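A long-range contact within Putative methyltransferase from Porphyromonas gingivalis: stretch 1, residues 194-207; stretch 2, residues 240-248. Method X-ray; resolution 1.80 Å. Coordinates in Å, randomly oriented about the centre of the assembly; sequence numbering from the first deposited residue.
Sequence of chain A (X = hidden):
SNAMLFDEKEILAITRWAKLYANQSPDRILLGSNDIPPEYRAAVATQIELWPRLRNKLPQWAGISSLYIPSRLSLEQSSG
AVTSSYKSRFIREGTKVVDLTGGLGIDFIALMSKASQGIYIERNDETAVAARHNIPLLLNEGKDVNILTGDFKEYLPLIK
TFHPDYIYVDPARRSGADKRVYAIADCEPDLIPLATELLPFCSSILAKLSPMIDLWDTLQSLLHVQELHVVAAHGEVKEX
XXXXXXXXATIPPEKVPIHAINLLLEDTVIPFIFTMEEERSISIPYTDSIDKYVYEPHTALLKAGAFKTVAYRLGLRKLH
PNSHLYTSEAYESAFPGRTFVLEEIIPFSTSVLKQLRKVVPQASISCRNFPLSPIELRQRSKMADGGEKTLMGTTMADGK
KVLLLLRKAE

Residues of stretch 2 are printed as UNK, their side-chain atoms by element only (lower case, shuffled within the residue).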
ATOM      1  N   LEU A 194     -19.913 -12.834  -1.007  1.00 18.90           N
ATOM      2  CA  LEU A 194     -19.382 -12.605  -2.348  1.00 19.12           C
ATOM      3  C   LEU A 194     -18.603 -13.823  -2.839  1.00 18.91           C
ATOM      4  O   LEU A 194     -18.802 -14.285  -3.965  1.00 18.80           O
ATOM      5  CB  LEU A 194     -18.480 -11.363  -2.345  1.00 19.43           C
ATOM      6  CG  LEU A 194     -17.898 -10.773  -3.637  1.00 21.25           C
ATOM      7  CD1 LEU A 194     -17.354  -9.384  -3.334  1.00 20.74           C
ATOM      8  CD2 LEU A 194     -16.791 -11.629  -4.260  1.00 20.57           C
ATOM      9  N   ALA A 195     -17.710 -14.328  -1.984  1.00 19.01           N
ATOM     10  CA  ALA A 195     -16.881 -15.489  -2.298  1.00 19.13           C
ATOM     11  C   ALA A 195     -17.716 -16.762  -2.452  1.00 19.30           C
ATOM     12  O   ALA A 195     -17.500 -17.538  -3.386  1.00 19.13           O
ATOM     13  CB  ALA A 195     -15.771 -15.670  -1.232  1.00 19.07           C
ATOM     14  N   THR A 196     -18.687 -16.960  -1.564  1.00 19.86           N
ATOM     15  CA  THR A 196     -19.593 -18.109  -1.676  1.00 20.54           C
ATOM     16  C   THR A 196     -20.239 -18.149  -3.065  1.00 20.49           C
ATOM     17  O   THR A 196     -20.315 -19.203  -3.701  1.00 20.74           O
ATOM     18  CB  THR A 196     -20.712 -18.091  -0.602  1.00 20.63           C
ATOM     19  OG1 THR A 196     -20.161 -17.720   0.668  1.00 22.29           O
ATOM     20  CG2 THR A 196     -21.363 -19.462  -0.479  1.00 21.46           C
ATOM     21  N   GLU A 197     -20.684 -16.989  -3.533  1.00 19.79           N
ATOM     22  CA  GLU A 197     -21.416 -16.921  -4.779  1.00 19.72           C
ATOM     23  C   GLU A 197     -20.517 -16.944  -6.022  1.00 19.26           C
ATOM     24  O   GLU A 197     -20.902 -17.514  -7.052  1.00 19.67           O
ATOM     25  CB  GLU A 197     -22.317 -15.688  -4.798  1.00 19.68           C
ATOM     26  CG  GLU A 197     -23.353 -15.748  -5.906  1.00 21.84           C
ATOM     27  CD  GLU A 197     -24.502 -14.782  -5.721  1.00 23.97           C
ATOM     28  OE1 GLU A 197     -24.395 -13.846  -4.896  1.00 26.13           O
ATOM     29  OE2 GLU A 197     -25.510 -14.956  -6.431  1.00 22.42           O
ATOM     30  N   LEU A 198     -19.340 -16.322  -5.934  1.00 18.14           N
ATOM     31  CA  LEU A 198     -18.506 -16.112  -7.120  1.00 17.63           C
ATOM     32  C   LEU A 198     -17.277 -17.013  -7.294  1.00 16.80           C
ATOM     33  O   LEU A 198     -16.817 -17.204  -8.419  1.00 16.61           O
ATOM     34  CB  LEU A 198     -18.139 -14.624  -7.275  1.00 17.39           C
ATOM     35  CG  LEU A 198     -19.339 -13.754  -7.682  1.00 18.52           C
ATOM     36  CD1 LEU A 198     -19.013 -12.250  -7.649  1.00 17.29           C
ATOM     37  CD2 LEU A 198     -19.870 -14.160  -9.059  1.00 17.64           C
ATOM     38  N   LEU A 199     -16.758 -17.589  -6.214  1.00 16.59           N
ATOM     39  CA  LEU A 199     -15.632 -18.532  -6.351  1.00 16.23           C
ATOM     40  C   LEU A 199     -15.862 -19.658  -7.375  1.00 16.50           C
ATOM     41  O   LEU A 199     -14.915 -20.028  -8.086  1.00 16.04           O
ATOM     42  CB  LEU A 199     -15.191 -19.104  -5.000  1.00 16.49           C
ATOM     43  CG  LEU A 199     -14.339 -18.160  -4.157  1.00 15.03           C
ATOM     44  CD1 LEU A 199     -14.064 -18.763  -2.781  1.00 14.86           C
ATOM     45  CD2 LEU A 199     -13.041 -17.839  -4.898  1.00 16.67           C
ATOM     46  N   PRO A 200     -17.114 -20.187  -7.475  1.00 16.69           N
ATOM     47  CA  PRO A 200     -17.389 -21.184  -8.505  1.00 16.52           C
ATOM     48  C   PRO A 200     -17.316 -20.692  -9.957  1.00 17.08           C
ATOM     49  O   PRO A 200     -17.408 -21.516 -10.875  1.00 17.34           O
ATOM     50  CB  PRO A 200     -18.829 -21.619  -8.190  1.00 17.02           C
ATOM     51  CG  PRO A 200     -18.997 -21.317  -6.745  1.00 16.92           C
ATOM     52  CD  PRO A 200     -18.264 -20.054  -6.552  1.00 16.25           C
ATOM     53  N   PHE A 201     -17.176 -19.382 -10.168  1.00 16.55           N
ATOM     54  CA  PHE A 201     -17.224 -18.810 -11.520  1.00 16.73           C
ATOM     55  C   PHE A 201     -15.990 -18.018 -11.903  1.00 17.19           C
ATOM     56  O   PHE A 201     -16.022 -17.233 -12.855  1.00 17.96           O
ATOM     57  CB  PHE A 201     -18.467 -17.934 -11.681  1.00 16.67           C
ATOM     58  CG  PHE A 201     -19.739 -18.705 -11.626  1.00 14.89           C
ATOM     59  CD1 PHE A 201     -20.208 -19.372 -12.759  1.00 14.47           C
ATOM     60  CD2 PHE A 201     -20.472 -18.782 -10.444  1.00 14.27           C
ATOM     61  CE1 PHE A 201     -21.387 -20.102 -12.722  1.00 14.49           C
ATOM     62  CE2 PHE A 201     -21.677 -19.518 -10.401  1.00 12.63           C
ATOM     63  CZ  PHE A 201     -22.123 -20.174 -11.542  1.00 15.33           C
ATOM     64  N   CYS A 202     -14.916 -18.213 -11.146  1.00 16.95           N
ATOM     65  CA  CYS A 202     -13.617 -17.649 -11.474  1.00 17.14           C
ATOM     66  C   CYS A 202     -12.525 -18.608 -11.012  1.00 17.01           C
ATOM     67  O   CYS A 202     -12.806 -19.573 -10.276  1.00 18.02           O
ATOM     68  CB  CYS A 202     -13.448 -16.260 -10.833  1.00 16.89           C
ATOM     69  SG  CYS A 202     -13.428 -16.269  -9.025  1.00 17.36           S
ATOM     70  N   SER A 203     -11.296 -18.378 -11.467  1.00 16.33           N
ATOM     71  CA  SER A 203     -10.157 -19.137 -10.958  1.00 16.22           C
ATOM     72  C   SER A 203      -9.782 -18.646  -9.562  1.00 15.63           C
ATOM     73  O   SER A 203      -9.691 -19.453  -8.634  1.00 15.40           O
ATOM     74  CB  SER A 203      -8.955 -19.069 -11.908  1.00 16.64           C
ATOM     75  OG  SER A 203      -9.213 -19.788 -13.107  1.00 18.44           O
ATOM     76  N   SER A 204      -9.587 -17.330  -9.418  1.00 14.43           N
ATOM     77  CA  SER A 204      -9.337 -16.720  -8.116  1.00 14.14           C
ATOM     78  C   SER A 204     -10.086 -15.411  -7.911  1.00 13.90           C
ATOM     79  O   SER A 204     -10.402 -14.716  -8.878  1.00 13.87           O
ATOM     80  CB  SER A 204      -7.846 -16.425  -7.944  1.00 14.18           C
ATOM     81  OG  SER A 204      -7.117 -17.625  -7.756  1.00 16.18           O
ATOM     82  N   ILE A 205     -10.365 -15.092  -6.651  1.00 13.32           N
ATOM     83  CA  ILE A 205     -10.743 -13.737  -6.261  1.00 13.09           C
ATOM     84  C   ILE A 205      -9.536 -13.084  -5.593  1.00 12.72           C
ATOM     85  O   ILE A 205      -8.903 -13.705  -4.721  1.00 12.63           O
ATOM     86  CB  ILE A 205     -11.896 -13.709  -5.251  1.00 12.98           C
ATOM     87  CG1 ILE A 205     -13.212 -14.193  -5.908  1.00 13.64           C
ATOM     88  CG2 ILE A 205     -12.093 -12.293  -4.694  1.00 14.62           C
ATOM     89  CD1 ILE A 205     -14.304 -14.463  -4.900  1.00 15.82           C
ATOM     90  N   LEU A 206      -9.256 -11.842  -5.986  1.00 12.68           N
ATOM     91  CA  LEU A 206      -8.155 -11.041  -5.389  1.00 12.89           C
ATOM     92  C   LEU A 206      -8.815  -9.842  -4.709  1.00 13.04           C
ATOM     93  O   LEU A 206      -9.517  -9.067  -5.380  1.00 13.45           O
ATOM     94  CB  LEU A 206      -7.193 -10.557  -6.475  1.00 13.28           C
ATOM     95  CG  LEU A 206      -5.945  -9.781  -5.998  1.00 14.67           C
ATOM     96  CD1 LEU A 206      -5.030 -10.659  -5.099  1.00 17.65           C
ATOM     97  CD2 LEU A 206      -5.171  -9.172  -7.174  1.00 16.29           C
ATOM     98  N   ALA A 207      -8.657  -9.737  -3.395  1.00 12.24           N
ATOM     99  CA  ALA A 207      -9.260  -8.661  -2.620  1.00 12.67           C
ATOM    100  C   ALA A 207      -8.167  -7.768  -2.075  1.00 12.65           C
ATOM    101  O   ALA A 207      -7.176  -8.259  -1.512  1.00 12.87           O
ATOM    102  CB  ALA A 207     -10.082  -9.221  -1.472  1.00 12.85           C
ATOM    103  N   UNK A 240      -3.172  -4.738   2.011  1.00 13.68           N
ATOM    104  CA  UNK A 240      -3.032  -6.175   2.096  1.00 14.38           C
ATOM    105  C   UNK A 240      -3.738  -6.738   0.862  1.00 13.97           C
ATOM    106  O   UNK A 240      -4.734  -6.175   0.389  1.00 15.61           O
ATOM    107  c   UNK A 240      -3.446  -6.118   4.704  1.00 19.31           C
ATOM    108  c   UNK A 240      -1.993  -5.698   4.934  1.00 18.83           C
ATOM    109  c   UNK A 240      -3.712  -6.722   3.342  1.00 14.49           C
ATOM    110  c   UNK A 240      -3.856  -7.167   5.709  1.00 24.31           C
ATOM    111  N   UNK A 241      -3.215  -7.827   0.323  1.00 13.01           N
ATOM    112  CA  UNK A 241      -3.866  -8.446  -0.816  1.00 13.14           C
ATOM    113  C   UNK A 241      -4.084  -9.882  -0.451  1.00 13.29           C
ATOM    114  O   UNK A 241      -3.172 -10.549   0.054  1.00 13.20           O
ATOM    115  c   UNK A 241      -1.622  -6.967  -3.600  1.00 17.03           C
ATOM    116  c   UNK A 241      -2.969  -8.346  -2.033  1.00 12.99           C
ATOM    117  c   UNK A 241      -4.062  -6.500  -3.284  1.00 19.89           C
ATOM    118  c   UNK A 241      -2.766  -6.957  -2.593  1.00 16.04           C
ATOM    119  N   UNK A 242      -5.305 -10.357  -0.654  1.00 12.85           N
ATOM    120  CA  UNK A 242      -5.610 -11.745  -0.343  1.00 13.16           C
ATOM    121  C   UNK A 242      -6.107 -12.416  -1.610  1.00 13.52           C
ATOM    122  O   UNK A 242      -6.904 -11.829  -2.337  1.00 13.25           O
ATOM    123  c   UNK A 242      -6.980 -13.233   1.061  1.00 16.00           C
ATOM    124  c   UNK A 242      -6.699 -11.812   0.723  1.00 13.89           C
ATOM    125  c   UNK A 242      -6.269 -11.064   1.988  1.00 15.89           C
ATOM    126  N   UNK A 243      -5.605 -13.612  -1.909  1.00 14.10           N
ATOM    127  CA  UNK A 243      -6.147 -14.374  -3.029  1.00 14.51           C
ATOM    128  C   UNK A 243      -6.877 -15.595  -2.518  1.00 15.05           C
ATOM    129  O   UNK A 243      -6.340 -16.322  -1.668  1.00 14.56           O
ATOM    130  n   UNK A 243      -3.494 -16.739  -5.747  1.00 15.59           N
ATOM    131  c   UNK A 243      -4.470 -15.773  -6.252  1.00 14.65           C
ATOM    132  c   UNK A 243      -5.047 -14.778  -4.003  1.00 14.53           C
ATOM    133  c   UNK A 243      -3.665 -18.064  -5.790  1.00 15.80           C
ATOM    134  c   UNK A 243      -5.587 -15.519  -5.259  1.00 14.53           C
ATOM    135  n   UNK A 243      -2.715 -18.879  -5.327  1.00 16.85           N
ATOM    136  n   UNK A 243      -4.779 -18.592  -6.303  1.00 15.64           N
ATOM    137  N   UNK A 244      -8.106 -15.797  -3.017  1.00 15.36           N
ATOM    138  CA  UNK A 244      -8.945 -16.956  -2.678  1.00 17.02           C
ATOM    139  C   UNK A 244      -9.236 -17.773  -3.919  1.00 16.83           C
ATOM    140  O   UNK A 244      -9.355 -17.226  -5.012  1.00 16.58           O
ATOM    141  c   UNK A 244     -10.290 -16.534  -2.084  1.00 16.67           C
ATOM    142 se   UNK A 244     -11.622 -14.928  -0.169  0.75 22.50          SE
ATOM    143  c   UNK A 244     -10.912 -13.459  -1.216  1.00 20.48           C
ATOM    144  c   UNK A 244     -10.205 -16.137  -0.642  1.00 19.22           C
ATOM    145  N   UNK A 245      -9.357 -19.085  -3.753  1.00 16.93           N
ATOM    146  CA  UNK A 245      -9.594 -19.945  -4.884  1.00 17.58           C
ATOM    147  C   UNK A 245     -10.155 -21.274  -4.397  1.00 18.67           C
ATOM    148  O   UNK A 245      -9.592 -21.880  -3.475  1.00 18.18           O
ATOM    149  c   UNK A 245      -8.290 -20.150  -5.664  1.00 17.30           C
ATOM    150  o   UNK A 245      -8.496 -20.954  -6.818  1.00 18.48           O
ATOM    151  N   UNK A 246     -11.290 -21.677  -4.975  1.00 19.85           N
ATOM    152  CA  UNK A 246     -11.884 -23.031  -4.774  1.00 21.43           C
ATOM    153  C   UNK A 246     -11.111 -24.070  -5.579  1.00 22.16           C
ATOM    154  O   UNK A 246     -11.289 -25.288  -5.419  1.00 22.48           O
ATOM    155  c   UNK A 246     -15.815 -22.765  -5.239  1.00 22.97           C
ATOM    156  c   UNK A 246     -13.333 -23.051  -5.259  1.00 21.48           C
ATOM    157  c   UNK A 246     -14.639 -23.193  -3.091  1.00 24.16           C
ATOM    158  c   UNK A 246     -14.523 -22.530  -4.444  1.00 23.08           C
ATOM    159  N   UNK A 247     -10.253 -23.549  -6.444  1.00 23.38           N
ATOM    160  CA  UNK A 247      -9.481 -24.271  -7.434  1.00 24.60           C
ATOM    161  C   UNK A 247      -8.392 -25.112  -6.810  1.00 24.33           C
ATOM    162  O   UNK A 247      -7.912 -26.054  -7.412  1.00 25.15           O
ATOM    163  n   UNK A 247      -9.323 -22.793 -10.702  1.00 27.06           N
ATOM    164  c   UNK A 247      -8.819 -23.666  -9.822  1.00 27.23           C
ATOM    165  o   UNK A 247      -8.347 -24.759 -10.157  1.00 31.22           O
ATOM    166  c   UNK A 247      -8.828 -23.238  -8.366  1.00 25.26           C
ATOM    167  N   UNK A 248      -7.994 -24.747  -5.599  1.00 24.13           N
ATOM    168  CA  UNK A 248      -6.848 -25.336  -4.918  1.00 23.45           C
ATOM    169  C   UNK A 248      -7.339 -25.816  -3.545  1.00 21.96           C
ATOM    170  O   UNK A 248      -8.371 -25.350  -3.057  1.00 21.30           O
ATOM    171  c   UNK A 248      -5.731 -24.276  -4.810  1.00 24.31           C
ATOM    172  c   UNK A 248      -5.321 -23.640  -6.180  1.00 26.80           C
ATOM    173  c   UNK A 248      -4.684 -22.240  -6.076  1.00 30.38           C
ATOM    174  o   UNK A 248      -4.045 -21.927  -5.050  1.00 33.32           O
ATOM    175  o   UNK A 248      -4.810 -21.444  -7.036  1.00 31.51           O
TER
HETATM  176  O   HOH W   1     -12.245 -20.194  -7.298  1.00 15.95           O

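Position 240 carries four carbons, forked at the second, and its end leads away from stretch 1. It is Leu 240, an apolar side chain suited to its buried site, with little part in the contact.

Position 241 has the same four carbons with the same fork. Its CB lies 4.4 Å from CD1 of Leu 206, and its backbone CA makes a CA-H...O contact with O of Ala 207 at 3.4 Å. This is Leu 241, an apolar residue in an apolar, buried setting.

Position 242 shows three carbons, with the branch at CB itself. Its backbone forms a hydrogen-bonded antiparallel pair with Ala 207: N of Ala 207 gives to O of 242 at 2.9 Å, and N of 242 gives to O of Ala 207 at 2.9 Å. The residue is Val 242. Beta-branched side chains favour extended backbone, and this one shares a face of the sheet with the small Ala 207.

Position 243 runs through three carbons to a nitrogen, then to a carbon bearing two more nitrogens, which is a guanidinium. One terminal nitrogen lies 2.9 Å from OG of Ser 204. It is Arg 243, whose NH2 donates to OG of Ser 204, the hydroxyl sitting at the edge of the guanidinium near its plane. The long chain lets a strand residue reach polar partners beyond its own pair, Leu 206.

Position 244 is unbranched: two carbons, a selenium and a last carbon. The selenium lies 4.3 Å from CB of Ala 195, and the terminal carbon 3.9 Å from CG2 of Ile 205. It is Met 244, present as selenomethionine. Its flexible chain extends from the strand to the helix; CE also comes within 4.3 Å of CB of Ala 207.

Position 245 has one carbon and one oxygen, the oxygen 2.6 Å from O of Ser 203. It is Ser 245, whose OG donates to that carbonyl, although the placement of this hydroxyl is less certain than most; a short side chain with a hydroxyl suits a buried site facing a carbonyl.

Position 246 again has four carbons forked at the second; the forked carbon is 3.5 Å from CB of Leu 199. This is Leu 246, which also sets CD1 3.8 Å from CG of Pro 200, giving the loop an apolar foothold.

Position 247 has two carbons, the second carrying one oxygen and one nitrogen, an amide whose nitrogen lies 3.8 Å from CA of Ser 203. It is Asn 247, its polar end suited to an exposed site.

Position 248 has three carbons, the third carrying two oxygens, and makes no contact with stretch 1. It is Glu 248; OE2 forms a salt bridge with NH2 of Arg 243 at 2.9 Å, pairing opposite charges.

The contact works through antiparallel backbone pairing, extended by N of Ile 205 to O of Met 244 at 2.9 Å and N of Met 244 to O of Ile 205 at 2.8 Å. Met 244 joins sheet to helix, and Leu 246 packs on Leu 199 and Pro 200 of the 3-10 segment.

Stretch 2, residues 240-248: LLVRMSLNE
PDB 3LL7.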